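Local coordinates for ulvan Lyase-PL25 (Pseudoalteromonas sp. PLSV, PDB 5UAM), which degrades ulvan, the sulfated cell-wall polysaccharide of green seaweeds, as a beta-propeller lyase of polysaccharide lyase family 25, at residues Thr255-Met264 with Thr294-Phe305. Residues are numbered along the deposited sequence; the frame is centred on the assembly and turned at random.
With EDO (1,2-ethanediol), chain M; EDO (1,2-ethanediol), chain L; EDO (1,2-ethanediol), chain H.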
loop_
_atom_site.group_PDB
_atom_site.type_symbol
_atom_site.label_atom_id
_atom_site.label_comp_id
_atom_site.label_asym_id
_atom_site.label_seq_id
_atom_site.Cartn_x
_atom_site.Cartn_y
_atom_site.Cartn_z
ATOM N N THR A 255 -14.372 -14.275 -8.481
ATOM C CA THR A 255 -14.457 -13.697 -7.144
ATOM C C THR A 255 -13.140 -13.000 -6.809
ATOM O O THR A 255 -12.243 -12.901 -7.657
ATOM C CB THR A 255 -14.685 -14.802 -6.105
ATOM O OG1 THR A 255 -13.541 -15.660 -6.110
ATOM C CG2 THR A 255 -15.978 -15.600 -6.390
ATOM N N THR A 256 -12.983 -12.549 -5.563
ATOM C CA THR A 256 -11.710 -12.006 -5.103
ATOM C C THR A 256 -10.819 -13.059 -4.452
ATOM O O THR A 256 -9.903 -12.703 -3.706
ATOM C CB THR A 256 -11.922 -10.860 -4.107
ATOM O OG1 THR A 256 -12.591 -11.355 -2.945
ATOM C CG2 THR A 256 -12.745 -9.750 -4.723
ATOM N N GLU A 257 -11.057 -14.343 -4.731
ATOM C CA GLU A 257 -10.317 -15.423 -4.087
ATOM C C GLU A 257 -8.815 -15.225 -4.195
ATOM O O GLU A 257 -8.260 -15.153 -5.296
ATOM C CB GLU A 257 -10.708 -16.756 -4.730
ATOM C CG GLU A 257 -10.086 -17.944 -4.015
ATOM C CD GLU A 257 -10.524 -19.297 -4.552
ATOM O OE1 GLU A 257 -11.514 -19.370 -5.323
ATOM O OE2 GLU A 257 -9.893 -20.307 -4.163
ATOM N N ARG A 258 -8.151 -15.165 -3.042
ATOM C CA ARG A 258 -6.704 -15.077 -2.956
ATOM C C ARG A 258 -6.265 -16.002 -1.837
ATOM O O ARG A 258 -7.010 -16.225 -0.885
ATOM C CB ARG A 258 -6.242 -13.645 -2.633
ATOM C CG ARG A 258 -6.618 -12.629 -3.706
ATOM C CD ARG A 258 -6.818 -11.211 -3.162
ATOM N NE ARG A 258 -5.596 -10.632 -2.609
ATOM C CZ ARG A 258 -5.359 -9.326 -2.488
ATOM N NH1 ARG A 258 -6.252 -8.434 -2.876
ATOM N NH2 ARG A 258 -4.188 -8.933 -1.999
ATOM N N HIS A 259 -5.056 -16.552 -1.951
ATOM C CA HIS A 259 -4.517 -17.401 -0.902
ATOM C C HIS A 259 -3.023 -17.178 -0.759
ATOM O O HIS A 259 -2.341 -16.757 -1.696
ATOM C CB HIS A 259 -4.678 -18.882 -1.206
ATOM C CG HIS A 259 -6.082 -19.292 -1.478
ATOM N ND1 HIS A 259 -7.038 -19.385 -0.491
ATOM C CD2 HIS A 259 -6.691 -19.645 -2.634
ATOM C CE1 HIS A 259 -8.187 -19.752 -1.034
ATOM N NE2 HIS A 259 -7.999 -19.920 -2.332
ATOM N N ASP A 260 -2.538 -17.540 0.427
ATOM C CA ASP A 260 -1.122 -17.757 0.733
ATOM C C ASP A 260 -0.333 -16.458 0.757
ATOM O O ASP A 260 -0.859 -15.381 0.453
ATOM C CB ASP A 260 -0.499 -18.780 -0.231
ATOM C CG ASP A 260 -1.260 -20.099 -0.251
ATOM O OD1 ASP A 260 -1.927 -20.462 0.752
ATOM O OD2 ASP A 260 -1.187 -20.809 -1.287
ATOM N N VAL A 261 0.919 -16.533 1.194
ATOM C CA VAL A 261 1.804 -15.381 1.126
ATOM C C VAL A 261 3.206 -15.870 0.811
ATOM O O VAL A 261 3.628 -16.929 1.284
ATOM C CB VAL A 261 1.712 -14.471 2.384
ATOM C CG1 VAL A 261 2.339 -15.115 3.602
ATOM C CG2 VAL A 261 2.332 -13.106 2.114
ATOM N N TYR A 262 3.895 -15.096 -0.019
ATOM C CA TYR A 262 5.192 -15.415 -0.580
ATOM C C TYR A 262 6.133 -14.243 -0.323
ATOM O O TYR A 262 5.695 -13.119 -0.048
ATOM C CB TYR A 262 5.073 -15.580 -2.088
ATOM C CG TYR A 262 4.083 -16.612 -2.602
ATOM C CD1 TYR A 262 2.724 -16.336 -2.660
ATOM C CD2 TYR A 262 4.523 -17.819 -3.091
ATOM C CE1 TYR A 262 1.834 -17.254 -3.161
ATOM C CE2 TYR A 262 3.641 -18.745 -3.606
ATOM C CZ TYR A 262 2.298 -18.443 -3.659
ATOM O OH TYR A 262 1.395 -19.360 -4.163
ATOM N N PHE A 263 7.437 -14.504 -0.473
ATOM C CA PHE A 263 8.477 -13.512 -0.210
ATOM C C PHE A 263 9.655 -13.674 -1.166
ATOM O O PHE A 263 10.126 -14.783 -1.387
ATOM C CB PHE A 263 9.020 -13.662 1.216
ATOM C CG PHE A 263 10.103 -12.690 1.544
ATOM C CD1 PHE A 263 9.795 -11.420 1.998
ATOM C CD2 PHE A 263 11.436 -13.024 1.348
ATOM C CE1 PHE A 263 10.808 -10.513 2.252
ATOM C CE2 PHE A 263 12.417 -12.112 1.594
ATOM C CZ PHE A 263 12.108 -10.866 2.048
ATOM N N MET A 264 10.163 -12.556 -1.683
ATOM C CA MET A 264 11.425 -12.580 -2.400
ATOM C C MET A 264 12.106 -11.223 -2.285
ATOM O O MET A 264 11.501 -10.236 -1.868
ATOM C CB MET A 264 11.240 -13.014 -3.862
ATOM C CG MET A 264 10.373 -12.102 -4.683
ATOM S SD MET A 264 9.886 -13.017 -6.170
ATOM C CE MET A 264 8.916 -11.782 -7.043
ATOM N N THR A 294 9.474 -19.550 -3.106
ATOM C CA THR A 294 9.234 -18.310 -2.376
ATOM C C THR A 294 8.051 -18.357 -1.416
ATOM O O THR A 294 7.799 -17.363 -0.727
ATOM C CB THR A 294 9.021 -17.129 -3.335
ATOM O OG1 THR A 294 7.829 -17.344 -4.108
ATOM C CG2 THR A 294 10.210 -16.964 -4.254
ATOM N N MET A 295 7.302 -19.449 -1.351
ATOM C CA MET A 295 6.203 -19.531 -0.389
ATOM C C MET A 295 6.710 -19.259 1.017
ATOM O O MET A 295 7.714 -19.829 1.457
ATOM C CB MET A 295 5.582 -20.926 -0.437
ATOM C CG MET A 295 4.443 -21.146 0.540
ATOM S SD MET A 295 2.994 -20.195 0.108
ATOM C CE MET A 295 2.406 -21.081 -1.352
ATOM N N ALA A 296 5.995 -18.398 1.733
ATOM C CA ALA A 296 6.289 -18.114 3.129
ATOM C C ALA A 296 5.279 -18.712 4.086
ATOM O O ALA A 296 5.673 -19.275 5.106
ATOM C CB ALA A 296 6.351 -16.603 3.361
ATOM N N MET A 297 3.984 -18.642 3.788
ATOM C CA MET A 297 2.997 -19.305 4.632
ATOM C C MET A 297 1.757 -19.608 3.806
ATOM O O MET A 297 1.163 -18.696 3.216
ATOM C CB MET A 297 2.636 -18.404 5.817
ATOM C CG MET A 297 1.796 -19.117 6.868
ATOM S SD MET A 297 2.651 -20.515 7.634
ATOM C CE MET A 297 4.030 -19.734 8.490
ATOM N N ARG A 298 1.363 -20.875 3.789
ATOM C CA ARG A 298 0.104 -21.262 3.182
ATOM C C ARG A 298 -1.025 -20.902 4.136
ATOM O O ARG A 298 -0.860 -20.942 5.360
ATOM C CB ARG A 298 0.103 -22.761 2.871
ATOM C CG ARG A 298 1.003 -23.074 1.681
ATOM C CD ARG A 298 1.015 -24.561 1.230
ATOM N NE ARG A 298 1.704 -24.641 -0.061
ATOM C CZ ARG A 298 3.023 -24.777 -0.217
ATOM N NH1 ARG A 298 3.822 -24.897 0.840
ATOM N NH2 ARG A 298 3.547 -24.800 -1.443
ATOM N N THR A 299 -2.169 -20.525 3.569
ATOM C CA THR A 299 -3.323 -20.142 4.383
ATOM C C THR A 299 -4.483 -21.110 4.232
ATOM O O THR A 299 -5.611 -20.811 4.646
ATOM C CB THR A 299 -3.768 -18.712 4.065
ATOM O OG1 THR A 299 -4.191 -18.610 2.693
ATOM C CG2 THR A 299 -2.665 -17.738 4.348
ATOM N N GLY A 300 -4.228 -22.282 3.667
ATOM C CA GLY A 300 -5.284 -23.268 3.522
ATOM C C GLY A 300 -6.411 -22.723 2.668
ATOM O O GLY A 300 -6.193 -22.146 1.597
ATOM N N GLU A 301 -7.639 -22.914 3.141
ATOM C CA GLU A 301 -8.809 -22.391 2.452
ATOM C C GLU A 301 -9.091 -20.933 2.805
ATOM O O GLU A 301 -10.009 -20.344 2.224
ATOM C CB GLU A 301 -10.032 -23.248 2.784
ATOM C CG GLU A 301 -9.947 -24.649 2.188
ATOM C CD GLU A 301 -11.127 -25.517 2.536
ATOM O OE1 GLU A 301 -12.070 -25.013 3.184
ATOM O OE2 GLU A 301 -11.107 -26.713 2.166
ATOM N N LEU A 302 -8.342 -20.338 3.724
ATOM C CA LEU A 302 -8.583 -18.944 4.063
ATOM C C LEU A 302 -8.261 -18.053 2.871
ATOM O O LEU A 302 -7.285 -18.277 2.151
ATOM C CB LEU A 302 -7.724 -18.513 5.244
ATOM C CG LEU A 302 -7.974 -19.264 6.550
ATOM C CD1 LEU A 302 -7.020 -18.736 7.592
ATOM C CD2 LEU A 302 -9.420 -19.132 7.002
ATOM N N TRP A 303 -9.088 -17.027 2.677
ATOM C CA TRP A 303 -8.876 -16.026 1.646
ATOM C C TRP A 303 -8.041 -14.878 2.207
ATOM O O TRP A 303 -8.254 -14.422 3.340
ATOM C CB TRP A 303 -10.212 -15.477 1.159
ATOM C CG TRP A 303 -11.013 -16.420 0.310
ATOM C CD1 TRP A 303 -10.956 -17.794 0.302
ATOM C CD2 TRP A 303 -11.992 -16.061 -0.678
ATOM N NE1 TRP A 303 -11.834 -18.294 -0.627
ATOM C CE2 TRP A 303 -12.478 -17.250 -1.240
ATOM C CE3 TRP A 303 -12.498 -14.841 -1.141
ATOM C CZ2 TRP A 303 -13.458 -17.264 -2.232
ATOM C CZ3 TRP A 303 -13.472 -14.857 -2.124
ATOM C CH2 TRP A 303 -13.935 -16.056 -2.664
ATOM N N THR A 304 -7.103 -14.390 1.399
ATOM C CA THR A 304 -6.126 -13.407 1.851
ATOM C C THR A 304 -6.354 -12.024 1.258
ATOM O O THR A 304 -7.051 -11.832 0.255
ATOM C CB THR A 304 -4.699 -13.863 1.518
ATOM O OG1 THR A 304 -4.646 -14.237 0.139
ATOM C CG2 THR A 304 -4.320 -15.046 2.395
ATOM N N PHE A 305 -5.751 -11.054 1.926
ATOM C CA PHE A 305 -5.627 -9.693 1.434
ATOM C C PHE A 305 -4.264 -9.248 1.916
ATOM O O PHE A 305 -3.973 -9.317 3.114
ATOM C CB PHE A 305 -6.735 -8.794 2.005
ATOM C CG PHE A 305 -6.717 -7.377 1.479
ATOM C CD1 PHE A 305 -7.271 -7.079 0.251
ATOM C CD2 PHE A 305 -6.166 -6.354 2.235
ATOM C CE1 PHE A 305 -7.256 -5.769 -0.223
ATOM C CE2 PHE A 305 -6.164 -5.064 1.762
ATOM C CZ PHE A 305 -6.704 -4.786 0.549
HETATM C C1 EDO M . -4.710 -4.560 -3.192
HETATM O O1 EDO M . -5.682 -5.598 -3.313
HETATM C C2 EDO M . -3.860 -4.883 -1.990
HETATM O O2 EDO M . -3.165 -6.108 -2.145
HETATM C C1 EDO L . 8.839 -22.652 -0.200
HETATM O O1 EDO L . 8.668 -22.388 1.212
HETATM C C2 EDO L . 8.459 -24.088 -0.527
HETATM O O2 EDO L . 7.044 -24.243 -0.380
HETATM C C1 EDO H . -10.730 -8.338 -0.382
HETATM O O1 EDO H . -10.591 -8.290 1.055
HETATM C C2 EDO H . -10.239 -9.674 -0.958
HETATM O O2 EDO H . -11.185 -10.734 -0.700
HETATM O O HOH W 1 -9.356 -12.845 -0.989
HETATM O O HOH W 2 -3.855 -22.355 0.260
HETATM O O HOH W 3 -1.005 -23.495 -1.584
#
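Strand 258-264 pairs antiparallel with the short strand 295-297 in this beta-propeller, and a classic beta bulge interrupts the pairing: two residues, A296 and M297, stand opposite the single V261. V261 O accepts from A296 N (2.8 Å) and from M297 N (3.1 Å), and V261 N donates to M297 O. Beyond the bulge the M295 chain bends at chi2 and chi3 (69° and 72°). This folds SD over one face of the Y262 ring, 4.2 Å from its centroid, a Met-aromatic contact. The phenol OH of Y262 bonds D291.

The chain then turns at T299-L302, a type II' turn, and D260 grips its start. D260 OD1 accepts from T299 N (2.8 Å, 166°), while D260 N donates to T299 OG1. H259 holds the far end. Its ND1 donates to L302 O at 2.9 Å, and its NE2 donates to E257 OE2 at 2.7 Å, nearly in the ring plane. These two bonds fix the rotation of the imidazole.

E257 CA packs over one face of the W303 six-membered ring, 3.6 Å from its centroid, a CH-pi contact. T255 OG1 comes within 3.5 Å of W303 CH2. With an alanine here in place of W303, E257 would probably lose the ring it rests on, and a gap would open beside T255.

R258, which follows E257, makes a salt bridge with D238 through NE and a cation-pi contact with Y222, a probable substrate-binding residue. Its O accepts from T304 N. Polar bonds thus tie the turn to a strand that probably borders the substrate site.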